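Local coordinates for protein FACT complex subunit (Chaetomium thermophilum var. thermophilum, PDB 4KHB) that forms, as the Spt16 subunit, part of FACT, a chaperone that recognises histones H2A-H2B and probably reorganizes nucleosomes during transcription, replication and repair, at the interface of chains A and B. Sequence-based numbering; all coordinates share one arbitrary frame. Chains: chain A, Uncharacterized protein SPT16D; chain B, Uncharacterized protein POB3N.

The interface of chains A and B. Residues chain A 25-27, 39, 105-106; chain B 174, 176.
B:Asp176 of the Pob3 N-terminal piece inserts its carboxylate between A:Ile27 and the A:Arg105–A:Tyr106 pair of the PH-like dimerization domain of Spt16, a compact example of how one acidic side chain can join two separate elements of a partner. Followed outward, its CB lies 3.5 Å from the phenol OH of A:Tyr106. With CG anti to its own carbonyl carbon (chi1 -64°), the side chain crosses that of A:Ile27 at about a right angle, and CG rests 3.7 Å from A:Ile27 CG1. At the tip the two oxygens divide the work. OD2 accepts the backbone N-H of A:Ile27 at 2.8 Å (N to OD2), a nearly straight bond that arrives close to the extension of the C–O bond. OD1 takes two donors from opposite faces of the carboxylate plane. A:Arg105 NH2 lies 2.7 Å from B:Asp176 OD1 on the syn side, forming a salt bridge. A:Tyr106 OH lies 2.6 Å from B:Asp176 OD1 on the anti side. Both donors lie roughly 30° out of that plane, and NH1 of A:Arg105 adds weak bonds to both oxygens. CG sits at the guanidinium edge and in its plane, yet the two flat groups are clearly not parallel. The arginine reaches the acid from the start of helix 103-121 by leaving with CG anti to its backbone N and then bending at chi3 (59°). Two residues earlier, OG of B:Ser174 accepts the backbone N-H of B:Asp176 at 3.0 Å (N to OG), which probably helps to position the acid. An asparagine in place of this acid would probably leave the guanidinium of A:Arg105 without its countercharge and put an amide N-H against one of the donors now gripping the carboxylate. By tying the loop at A:Ile27 and helix 103-121 to the segment leading into strand 177-184, this salt-bridged polar contact helps hold Spt16 and Pob3 together as a heterodimer within FACT.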
# COMPACT_ATOMS: atom_id res chain seq x y z
N MET A 25 10.81 -2.35 -1.93
CA MET A 25 9.45 -2.88 -2.03
C MET A 25 9.37 -4.35 -1.65
O MET A 25 8.59 -5.11 -2.23
CB MET A 25 8.86 -2.64 -3.43
CG MET A 25 7.94 -1.43 -3.50
SD MET A 25 7.48 -0.97 -5.18
CE MET A 25 8.35 0.59 -5.32
N GLY A 26 10.16 -4.75 -0.66
CA GLY A 26 10.13 -6.12 -0.19
C GLY A 26 9.68 -6.21 1.25
O GLY A 26 9.62 -5.20 1.95
N ILE A 27 9.35 -7.42 1.68
CA ILE A 27 8.98 -7.67 3.07
C ILE A 27 10.18 -7.44 3.99
O ILE A 27 11.26 -7.97 3.74
CB ILE A 27 8.45 -9.11 3.25
CG1 ILE A 27 7.15 -9.31 2.45
CG2 ILE A 27 8.20 -9.41 4.72
CD1 ILE A 27 6.60 -10.73 2.51
N PRO A 39 4.91 -4.65 1.80
CA PRO A 39 4.82 -3.81 0.61
C PRO A 39 3.45 -3.91 -0.05
O PRO A 39 3.11 -4.95 -0.62
CB PRO A 39 5.90 -4.40 -0.30
CG PRO A 39 5.98 -5.84 0.09
CD PRO A 39 5.68 -5.89 1.56
N ARG A 105 13.77 -17.94 1.62
CA ARG A 105 13.55 -16.64 2.23
C ARG A 105 12.23 -16.61 3.00
O ARG A 105 12.17 -16.11 4.12
CB ARG A 105 13.58 -15.52 1.18
CG ARG A 105 13.61 -14.11 1.77
CD ARG A 105 13.98 -13.07 0.73
NE ARG A 105 13.05 -13.07 -0.40
CZ ARG A 105 11.97 -12.31 -0.48
NH1 ARG A 105 11.66 -11.48 0.51
NH2 ARG A 105 11.18 -12.39 -1.54
N TYR A 106 11.18 -17.17 2.40
CA TYR A 106 9.87 -17.19 3.04
C TYR A 106 9.85 -18.12 4.25
O TYR A 106 9.09 -17.90 5.20
CB TYR A 106 8.77 -17.58 2.04
CG TYR A 106 8.22 -16.41 1.24
CD1 TYR A 106 8.80 -15.15 1.33
CD2 TYR A 106 7.11 -16.57 0.42
CE1 TYR A 106 8.30 -14.08 0.62
CE2 TYR A 106 6.60 -15.50 -0.30
CZ TYR A 106 7.20 -14.26 -0.20
OH TYR A 106 6.71 -13.19 -0.91
N SER B 174 6.52 -5.78 -7.07
CA SER B 174 7.48 -6.11 -6.03
C SER B 174 7.96 -7.54 -6.22
O SER B 174 7.38 -8.31 -6.98
CB SER B 174 6.83 -5.97 -4.65
OG SER B 174 7.66 -6.52 -3.64
N ASP B 176 7.90 -9.48 -3.75
CA ASP B 176 6.89 -10.14 -2.95
C ASP B 176 5.53 -9.74 -3.48
O ASP B 176 5.03 -8.66 -3.17
CB ASP B 176 7.04 -9.75 -1.48
CG ASP B 176 8.35 -10.22 -0.88
OD1 ASP B 176 8.67 -11.42 -1.01
OD2 ASP B 176 9.06 -9.39 -0.27